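Local coordinates for protein putative phophotriesterase (Proteus mirabilis, PDB 3RHG) that binds a pair of zinc ions and probably hydrolyses ester bonds, as a member of the phosphotriesterase family of amidohydrolases, at residues Y60-C65 and L257-P262; A161-E166 and S195-M200; R206-L211 and C241-R246. One frame throughout, in Å; residues are numbered along the deposited sequence.

Contact 1: residues Y60-C65 and L257-P262. With BEZ (benzoic acid), chain D.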
loop_
_atom_site.group_PDB
_atom_site.type_symbol
_atom_site.label_atom_id
_atom_site.label_comp_id
_atom_site.label_asym_id
_atom_site.label_seq_id
_atom_site.Cartn_x
_atom_site.Cartn_y
_atom_site.Cartn_z
ATOM N N TYR A 60 -1.617 5.583 -7.884
ATOM C CA TYR A 60 -1.095 6.964 -7.899
ATOM C C TYR A 60 -1.924 7.917 -8.759
ATOM O O TYR A 60 -1.873 9.124 -8.570
ATOM C CB TYR A 60 0.435 7.009 -8.207
ATOM C CG TYR A 60 1.125 6.319 -7.077
ATOM C CD1 TYR A 60 1.410 7.002 -5.884
ATOM C CD2 TYR A 60 1.331 4.948 -7.111
ATOM C CE1 TYR A 60 1.955 6.337 -4.792
ATOM C CE2 TYR A 60 1.868 4.280 -6.017
ATOM C CZ TYR A 60 2.169 4.974 -4.868
ATOM O OH TYR A 60 2.668 4.292 -3.782
ATOM N N ASP A 61 -2.706 7.368 -9.690
ATOM C CA ASP A 61 -3.558 8.197 -10.535
ATOM C C ASP A 61 -4.836 7.430 -10.850
ATOM O O ASP A 61 -5.066 6.996 -11.983
ATOM C CB ASP A 61 -2.794 8.603 -11.796
ATOM C CG ASP A 61 -3.422 9.792 -12.504
ATOM O OD1 ASP A 61 -4.545 10.188 -12.122
ATOM O OD2 ASP A 61 -2.793 10.317 -13.453
ATOM N N PRO A 62 -5.668 7.218 -9.817
ATOM C CA PRO A 62 -6.870 6.405 -9.999
ATOM C C PRO A 62 -7.899 7.028 -10.946
ATOM O O PRO A 62 -8.612 6.303 -11.656
ATOM C CB PRO A 62 -7.461 6.336 -8.579
ATOM C CG PRO A 62 -6.889 7.561 -7.860
ATOM C CD PRO A 62 -5.493 7.657 -8.416
ATOM N N TYR A 63 -7.978 8.357 -10.953
ATOM C CA TYR A 63 -9.097 9.054 -11.590
ATOM C C TYR A 63 -8.921 9.290 -13.086
ATOM O O TYR A 63 -9.848 9.771 -13.745
ATOM C CB TYR A 63 -9.339 10.402 -10.902
ATOM C CG TYR A 63 -9.744 10.316 -9.439
ATOM C CD1 TYR A 63 -10.466 9.230 -8.945
ATOM C CD2 TYR A 63 -9.416 11.337 -8.553
ATOM C CE1 TYR A 63 -10.850 9.168 -7.609
ATOM C CE2 TYR A 63 -9.794 11.289 -7.206
ATOM C CZ TYR A 63 -10.505 10.205 -6.737
ATOM O OH TYR A 63 -10.859 10.172 -5.401
ATOM N N CYS A 64 -7.755 8.955 -13.633
ATOM C CA CYS A 64 -7.507 9.169 -15.072
ATOM C C CYS A 64 -7.966 7.974 -15.909
ATOM O O CYS A 64 -8.009 8.039 -17.136
ATOM C CB CYS A 64 -6.025 9.436 -15.349
ATOM S SG CYS A 64 -4.979 7.941 -15.302
ATOM N N CYS A 65 -8.295 6.874 -15.240
ATOM C CA CYS A 65 -8.642 5.627 -15.933
ATOM C C CYS A 65 -10.166 5.512 -16.083
ATOM O O CYS A 65 -10.886 5.308 -15.109
ATOM C CB CYS A 65 -8.071 4.429 -15.162
ATOM S SG CYS A 65 -8.546 2.803 -15.768
ATOM N N LEU A 257 -7.731 1.275 1.763
ATOM C CA LEU A 257 -7.896 2.007 0.517
ATOM C C LEU A 257 -6.588 1.963 -0.330
ATOM O O LEU A 257 -6.604 1.642 -1.534
ATOM C CB LEU A 257 -8.382 3.436 0.818
ATOM C CG LEU A 257 -8.460 4.400 -0.368
ATOM C CD1 LEU A 257 -9.544 3.929 -1.259
ATOM C CD2 LEU A 257 -8.727 5.794 0.114
ATOM N N ASP A 258 -5.465 2.260 0.302
ATOM C CA ASP A 258 -4.130 2.036 -0.280
ATOM C C ASP A 258 -3.929 2.780 -1.591
ATOM O O ASP A 258 -3.368 2.225 -2.550
ATOM C CB ASP A 258 -3.839 0.545 -0.506
ATOM C CG ASP A 258 -3.748 -0.270 0.795
ATOM O OD1 ASP A 258 -3.823 0.283 1.929
ATOM O OD2 ASP A 258 -3.585 -1.502 0.668
ATOM N N ILE A 259 -4.370 4.032 -1.635
ATOM C CA ILE A 259 -4.270 4.836 -2.860
ATOM C C ILE A 259 -3.736 6.203 -2.487
ATOM O O ILE A 259 -4.040 6.739 -1.406
ATOM C CB ILE A 259 -5.652 5.002 -3.540
ATOM C CG1 ILE A 259 -6.209 3.651 -3.996
ATOM C CG2 ILE A 259 -5.582 5.963 -4.724
ATOM C CD1 ILE A 259 -7.686 3.730 -4.497
ATOM N N SER A 260 -2.922 6.757 -3.380
ATOM C CA SER A 260 -2.460 8.124 -3.245
ATOM C C SER A 260 -3.111 8.969 -4.347
ATOM O O SER A 260 -3.067 8.614 -5.532
ATOM C CB SER A 260 -0.929 8.177 -3.316
ATOM O OG SER A 260 -0.333 7.307 -2.353
ATOM N N PHE A 261 -3.715 10.075 -3.949
ATOM C CA PHE A 261 -4.385 10.946 -4.888
ATOM C C PHE A 261 -3.467 12.112 -5.257
ATOM O O PHE A 261 -2.737 12.641 -4.412
ATOM C CB PHE A 261 -5.722 11.395 -4.290
ATOM C CG PHE A 261 -6.614 10.246 -3.942
ATOM C CD1 PHE A 261 -7.439 9.678 -4.904
ATOM C CD2 PHE A 261 -6.578 9.684 -2.664
ATOM C CE1 PHE A 261 -8.241 8.598 -4.595
ATOM C CE2 PHE A 261 -7.375 8.595 -2.345
ATOM C CZ PHE A 261 -8.209 8.046 -3.297
ATOM N N PRO A 262 -3.461 12.491 -6.532
ATOM C CA PRO A 262 -2.539 13.552 -6.926
ATOM C C PRO A 262 -2.773 14.878 -6.185
ATOM O O PRO A 262 -1.825 15.627 -5.955
ATOM C CB PRO A 262 -2.790 13.704 -8.421
ATOM C CG PRO A 262 -3.322 12.363 -8.864
ATOM C CD PRO A 262 -3.970 11.710 -7.669
HETATM C C BEZ D . -11.972 12.352 -1.142
HETATM O O1 BEZ D . -12.544 13.173 -0.394
HETATM O O2 BEZ D . -11.419 12.753 -2.194
HETATM C C1 BEZ D . -11.937 10.898 -0.796
HETATM C C2 BEZ D . -12.664 10.400 0.289
HETATM C C3 BEZ D . -12.628 9.038 0.583
HETATM C C4 BEZ D . -11.853 8.180 -0.186
HETATM C C5 BEZ D . -11.121 8.683 -1.257
HETATM C C6 BEZ D . -11.161 10.039 -1.573
HETATM O O HOH W 1 2.661 6.067 -1.126
#

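Contact 2: residues A161-E166 and S195-M200. With ZN (zinc ion), chain C; ZN (zinc ion), chain B.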
loop_
_atom_site.group_PDB
_atom_site.type_symbol
_atom_site.label_atom_id
_atom_site.label_comp_id
_atom_site.label_asym_id
_atom_site.label_seq_id
_atom_site.Cartn_x
_atom_site.Cartn_y
_atom_site.Cartn_z
ATOM N N ALA A 161 -34.684 4.140 0.605
ATOM C CA ALA A 161 -33.404 4.295 1.282
ATOM C C ALA A 161 -33.545 4.045 2.776
ATOM O O ALA A 161 -34.628 4.209 3.357
ATOM C CB ALA A 161 -32.868 5.717 1.051
ATOM N N GLY A 162 -32.423 3.707 3.409
ATOM C CA GLY A 162 -32.417 3.496 4.861
ATOM C C GLY A 162 -31.346 4.315 5.575
ATOM O O GLY A 162 -31.189 4.192 6.794
ATOM N N MET A 163 -30.621 5.163 4.828
ATOM C CA MET A 163 -29.622 6.076 5.409
ATOM C C MET A 163 -29.670 7.395 4.659
ATOM O O MET A 163 -29.936 7.432 3.451
ATOM C CB MET A 163 -28.188 5.530 5.275
ATOM C CG MET A 163 -27.148 6.372 6.018
ATOM S SD MET A 163 -25.534 5.546 6.112
ATOM C CE MET A 163 -24.849 5.963 4.482
ATOM N N ILE A 164 -29.425 8.471 5.392
ATOM C CA ILE A 164 -29.292 9.790 4.779
ATOM C C ILE A 164 -27.805 10.028 4.543
ATOM O O ILE A 164 -27.010 9.975 5.476
ATOM C CB ILE A 164 -29.880 10.891 5.682
ATOM C CG1 ILE A 164 -31.380 10.642 5.914
ATOM C CG2 ILE A 164 -29.621 12.280 5.071
ATOM C CD1 ILE A 164 -31.980 11.493 7.048
ATOM N N GLY A 165 -27.420 10.251 3.292
ATOM C CA GLY A 165 -25.997 10.459 2.984
ATOM C C GLY A 165 -25.602 9.821 1.672
ATOM O O GLY A 165 -26.477 9.379 0.932
ATOM N N GLU A 166 -24.301 9.809 1.361
ATOM C CA GLU A 166 -23.312 10.590 2.098
ATOM C C GLU A 166 -23.413 12.070 1.701
ATOM O O GLU A 166 -23.366 12.417 0.500
ATOM C CB GLU A 166 -21.898 10.042 1.907
ATOM C CG GLU A 166 -21.383 9.992 0.471
ATOM C CD GLU A 166 -19.932 9.494 0.430
ATOM O OE1 GLU A 166 -19.061 10.173 1.005
ATOM O OE2 GLU A 166 -19.659 8.418 -0.137
ATOM N N SER A 195 -29.969 7.178 10.206
ATOM C CA SER A 195 -28.685 7.828 10.487
ATOM C C SER A 195 -28.335 8.773 9.347
ATOM O O SER A 195 -28.913 8.679 8.250
ATOM C CB SER A 195 -27.559 6.823 10.664
ATOM O OG SER A 195 -27.227 6.133 9.455
ATOM N N MET A 196 -27.393 9.672 9.609
ATOM C CA MET A 196 -26.931 10.618 8.605
ATOM C C MET A 196 -25.422 10.506 8.539
ATOM O O MET A 196 -24.751 10.676 9.557
ATOM C CB MET A 196 -27.315 12.044 9.002
ATOM C CG MET A 196 -26.967 13.053 7.917
ATOM S SD MET A 196 -27.032 14.758 8.558
ATOM C CE MET A 196 -28.587 14.798 9.415
ATOM N N ASN A 197 -24.906 10.206 7.349
ATOM C CA ASN A 197 -23.484 10.009 7.106
ATOM C C ASN A 197 -22.975 11.206 6.327
ATOM O O ASN A 197 -23.511 11.504 5.246
ATOM C CB ASN A 197 -23.305 8.721 6.314
ATOM C CG ASN A 197 -21.858 8.321 6.111
ATOM O OD1 ASN A 197 -21.486 8.021 4.991
ATOM N ND2 ASN A 197 -21.058 8.236 7.196
ATOM N N ILE A 198 -21.994 11.917 6.892
ATOM C CA ILE A 198 -21.485 13.133 6.256
ATOM C C ILE A 198 -20.172 12.840 5.548
ATOM O O ILE A 198 -19.201 12.449 6.173
ATOM C CB ILE A 198 -21.240 14.273 7.289
ATOM C CG1 ILE A 198 -22.449 14.453 8.230
ATOM C CG2 ILE A 198 -20.888 15.602 6.586
ATOM C CD1 ILE A 198 -23.698 14.776 7.542
ATOM N N HIS A 199 -20.125 13.093 4.241
ATOM C CA HIS A 199 -18.867 13.078 3.539
ATOM C C HIS A 199 -18.074 14.284 4.030
ATOM O O HIS A 199 -18.446 15.437 3.756
ATOM C CB HIS A 199 -19.093 13.207 2.021
ATOM C CG HIS A 199 -17.846 13.556 1.265
ATOM N ND1 HIS A 199 -17.037 12.605 0.681
ATOM C CD2 HIS A 199 -17.270 14.758 0.996
ATOM C CE1 HIS A 199 -16.009 13.204 0.097
ATOM N NE2 HIS A 199 -16.131 14.510 0.272
ATOM N N MET A 200 -17.002 14.037 4.769
ATOM C CA MET A 200 -16.124 15.106 5.229
ATOM C C MET A 200 -14.930 15.209 4.311
ATOM O O MET A 200 -14.502 14.220 3.729
ATOM C CB MET A 200 -15.619 14.828 6.651
ATOM C CG MET A 200 -16.752 14.820 7.662
ATOM S SD MET A 200 -17.546 16.436 7.886
ATOM C CE MET A 200 -16.219 17.275 8.762
HETATM ZN ZN ZN C . -17.222 10.592 0.646
HETATM ZN ZN ZN B . -18.198 6.877 -0.009
HETATM O O HOH W 2 -29.549 4.599 9.020
#

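Contact 3: residues R206-L211 and C241-R246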
loop_
_atom_site.group_PDB
_atom_site.type_symbol
_atom_site.label_atom_id
_atom_site.label_comp_id
_atom_site.label_asym_id
_atom_site.label_seq_id
_atom_site.Cartn_x
_atom_site.Cartn_y
_atom_site.Cartn_z
ATOM N N ARG A 206 -12.866 20.105 9.359
ATOM C CA ARG A 206 -14.086 20.912 9.340
ATOM C C ARG A 206 -15.167 20.390 10.278
ATOM O O ARG A 206 -16.304 20.867 10.270
ATOM C CB ARG A 206 -14.614 21.006 7.911
ATOM C CG ARG A 206 -13.768 21.946 7.033
ATOM C CD ARG A 206 -14.567 22.353 5.808
ATOM N NE ARG A 206 -13.786 23.115 4.826
ATOM C CZ ARG A 206 -13.888 24.434 4.666
ATOM N NH1 ARG A 206 -14.689 25.154 5.471
ATOM N NH2 ARG A 206 -13.185 25.055 3.708
ATOM N N GLY A 207 -14.812 19.409 11.098
ATOM C CA GLY A 207 -15.819 18.840 11.974
ATOM C C GLY A 207 -16.572 19.800 12.885
ATOM O O GLY A 207 -17.794 19.691 13.021
ATOM N N ASP A 208 -15.879 20.740 13.531
ATOM C CA ASP A 208 -16.596 21.630 14.452
ATOM C C ASP A 208 -17.639 22.466 13.698
ATOM O O ASP A 208 -18.759 22.659 14.177
ATOM C CB ASP A 208 -15.652 22.562 15.199
ATOM C CG ASP A 208 -15.280 22.058 16.575
ATOM O OD1 ASP A 208 -16.121 21.401 17.263
ATOM O OD2 ASP A 208 -14.140 22.351 16.999
ATOM N N GLU A 209 -17.297 22.978 12.517
ATOM C CA GLU A 209 -18.291 23.816 11.833
ATOM C C GLU A 209 -19.463 22.999 11.282
ATOM O O GLU A 209 -20.615 23.458 11.298
ATOM C CB GLU A 209 -17.665 24.725 10.784
ATOM C CG GLU A 209 -17.379 24.046 9.548
ATOM C CD GLU A 209 -16.841 24.987 8.473
ATOM O OE1 GLU A 209 -17.477 26.025 8.129
ATOM O OE2 GLU A 209 -15.768 24.662 7.976
ATOM N N VAL A 210 -19.196 21.763 10.857
ATOM C CA VAL A 210 -20.277 20.900 10.403
ATOM C C VAL A 210 -21.200 20.568 11.590
ATOM O O VAL A 210 -22.430 20.613 11.466
ATOM C CB VAL A 210 -19.717 19.608 9.787
ATOM C CG1 VAL A 210 -20.783 18.512 9.697
ATOM C CG2 VAL A 210 -19.069 19.918 8.417
ATOM N N LEU A 211 -20.608 20.264 12.746
ATOM C CA LEU A 211 -21.416 19.959 13.930
ATOM C C LEU A 211 -22.096 21.194 14.515
ATOM O O LEU A 211 -23.180 21.092 15.110
ATOM C CB LEU A 211 -20.602 19.197 14.987
ATOM C CG LEU A 211 -20.108 17.832 14.482
ATOM C CD1 LEU A 211 -19.411 17.089 15.605
ATOM C CD2 LEU A 211 -21.270 17.009 13.929
ATOM N N CYS A 241 -10.947 13.389 19.351
ATOM C CA CYS A 241 -11.625 13.357 20.654
ATOM C C CYS A 241 -12.605 14.530 20.839
ATOM O O CYS A 241 -13.648 14.380 21.484
ATOM C CB CYS A 241 -10.604 13.304 21.798
ATOM S SG CYS A 241 -9.700 11.754 21.820
ATOM N N LYS A 242 -12.279 15.701 20.276
ATOM C CA LYS A 242 -13.177 16.852 20.345
ATOM C C LYS A 242 -14.501 16.506 19.644
ATOM O O LYS A 242 -15.589 16.844 20.124
ATOM C CB LYS A 242 -12.513 18.051 19.670
ATOM C CG LYS A 242 -13.173 19.399 19.907
ATOM C CD LYS A 242 -12.361 20.500 19.186
ATOM C CE LYS A 242 -12.416 21.839 19.884
ATOM N NZ LYS A 242 -13.712 22.532 19.679
ATOM N N MET A 243 -14.417 15.804 18.516
ATOM C CA MET A 243 -15.624 15.419 17.778
ATOM C C MET A 243 -16.398 14.370 18.560
ATOM O O MET A 243 -17.617 14.447 18.697
ATOM C CB MET A 243 -15.269 14.872 16.392
ATOM C CG MET A 243 -14.588 15.877 15.462
ATOM S SD MET A 243 -15.502 17.424 15.223
ATOM C CE MET A 243 -14.611 18.568 16.289
ATOM N N LEU A 244 -15.682 13.373 19.058
ATOM C CA LEU A 244 -16.342 12.308 19.817
ATOM C C LEU A 244 -17.029 12.879 21.050
ATOM O O LEU A 244 -18.109 12.415 21.455
ATOM C CB LEU A 244 -15.336 11.231 20.199
ATOM C CG LEU A 244 -14.769 10.400 19.026
ATOM C CD1 LEU A 244 -13.405 9.765 19.372
ATOM C CD2 LEU A 244 -15.761 9.328 18.597
ATOM N N ASP A 245 -16.413 13.892 21.655
ATOM C CA ASP A 245 -16.993 14.470 22.868
ATOM C C ASP A 245 -18.310 15.190 22.576
ATOM O O ASP A 245 -19.123 15.396 23.480
ATOM C CB ASP A 245 -16.005 15.405 23.563
ATOM C CG ASP A 245 -14.915 14.668 24.289
ATOM O OD1 ASP A 245 -15.059 13.440 24.490
ATOM O OD2 ASP A 245 -13.914 15.322 24.671
ATOM N N ARG A 246 -18.532 15.554 21.308
ATOM C CA ARG A 246 -19.797 16.146 20.906
ATOM C C ARG A 246 -20.876 15.091 20.649
ATOM O O ARG A 246 -22.038 15.421 20.382
ATOM C CB ARG A 246 -19.620 17.105 19.704
ATOM C CG ARG A 246 -18.675 18.262 20.037
ATOM C CD ARG A 246 -18.585 19.302 18.925
ATOM N NE ARG A 246 -19.840 20.016 18.797
ATOM C CZ ARG A 246 -20.018 21.060 17.992
ATOM N NH1 ARG A 246 -19.001 21.498 17.249
ATOM N NH2 ARG A 246 -21.209 21.660 17.938
HETATM O O HOH W 3 -16.179 21.736 20.043
#

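Contact 1: residues Y60-C65 and L257-P262
Tyr63 and Phe261 both hold CG beside the backbone N (chi1 -63° and -58°), and this brings the two rings together. The tip of Tyr63 does the touching. Its OH comes obliquely to Phe261 CE1 at 3.2 Å. The ring centroids lie 5.3 Å apart and the planes are inclined by 31°, an oblique pair. Pro62 CG lies over one face of the Tyr63 ring, toward its rim, and comes within 3.7 Å of Phe261 CD1. The methyl CG2 of Ile259 lies over the rim of one face of the Phe261 ring and also meets Pro62 CG. Benzoic acid lies over a face of the same ring, with its C5 3.6 Å from Phe261 CZ. Tyr63, Leu257 and Phe261 thus form part of the pocket wall. At the other end the Tyr60 ring meets Ser260, CE1 to CB 3.7 Å. A water bonds to Tyr60 OH. Val270 and Met271 of the second subunit pack on Tyr60 and Ser260. The contact joins two loops. Segment 60-65 runs between helices 55-58 and 66-69. Segment 257-262 lies between strand 249-252 and helix 270-282.

Contact 2: residues A161-E166 and S195-M200
Strands 163-166 and 195-199 run parallel, 3° apart, with their axes 4.6 Å from each other. They are neighbours in the eight-stranded parallel barrel of the amidohydrolase fold, joined by a beta-alpha-beta crossover through helix 175-188. Ile164 bonds on both sides of its residue: its N donates to Ser195 O (2.9 Å), and its O accepts from Asn197 N (2.8 Å). A water extends the ladder by bridging Gly162 O and Ser195 N.

Ile164 and Met196 share one face, where CG2 of the isoleucine meets CG of the methionine at 4.0 Å. Helix 175-188 covers them. On the other face Met163 bends at chi3 (82°), which carries its CE over to Asn197 CB, 3.7 Å away. The amide of Asn197 is held from outside the pair. Its OD1 bonds His23, and its ND2 bonds Ser226 and Glu251. This makes it a second-shell residue that probably helps to position the metal ligand His23.

Gly165 has backbone angles that by themselves call for glycine, and the peptide that follows it is cis. Glu166 then reaches into the dinuclear site and bridges the two zinc ions. His23, His25 and Asp294 help to bind one zinc ion, and His229 helps to bind the other. Glu166 OE2 binds the first at 2.1 Å. Glu166 OE1 binds the second at 1.9 Å, near the plane of the His199 ring and at its edge, and His199 ND1 completes this link from the neighbouring strand with a bond of 2.0 Å to the same zinc.

Contact 3: residues R206-L211 and C241-R246
Helices 207-211 and 241-245 lie side by side and point nearly the same way, 17° apart, with their axes 10.5 Å from each other. The backbones come nearest at Gly207 and Met243, whose CA atoms are 6.7 Å apart. Met243 SD rests against the bare backbone of Gly207, 3.5 Å from its C, which is consistent with the close approach. The methionine gets there by bending at chi2 (-55°) and again at chi3. Its CE then lies beside the carboxylate of Asp208, and its SD meets Leu211 CD1 at 3.9 Å.

Asp208 is the centre of a salt-bridge network, with a different base on each oxygen. Lys242 NZ takes OD2 on the syn side at 2.7 Å, its chain bent near the tip. Arg246 NH1 takes OD1 on the anti side at 2.9 Å. This oxygen lies close to the guanidinium plane, while the carboxylate itself is turned 44° from that plane. A water adds a third link, donating to OD1 and accepting from Lys242 NZ. Arg246 NH1 also makes a weak bond to Asp208 O and a salt bridge to Asp212, one residue beyond the first segment.

Leu211 packs on one face of the same guanidinium, its CB over the centre, 3.5 Å from the plane. Leu215 and Thr216, further along that helix, also touch Arg246.

The contact joins two successive outer helices of the barrel and includes no metal ligand. Its chemistry combines charge pairing with apolar packing. The two bases probably keep Asp208 ionised, and the face contact with Leu211 and the acidic partners together probably restrict how the Arg246 guanidinium can turn.

From the N terminus, the chain first meets the loop 60-65, which waits almost two hundred residues for its partner 257-262. Contact 1 therefore closes the longest loop, and contacts 2 and 3 are nested within it. Contact 2 closes first, pairing adjacent barrel strands across one helical crossover. Contact 3 follows in series and ties helix 207-217 to helix 237-245 on the outside. Contacts 2 and 3 touch where Met200 CE packs on Gly207 N (3.5 Å). Contact 1 touches neither; its nearest atoms are about 8 Å from contact 2 and about 17 Å from contact 3. Contact 1 reaches the benzoic acid pocket, and contact 2 reaches the dinuclear zinc site and, through His199, the same pocket.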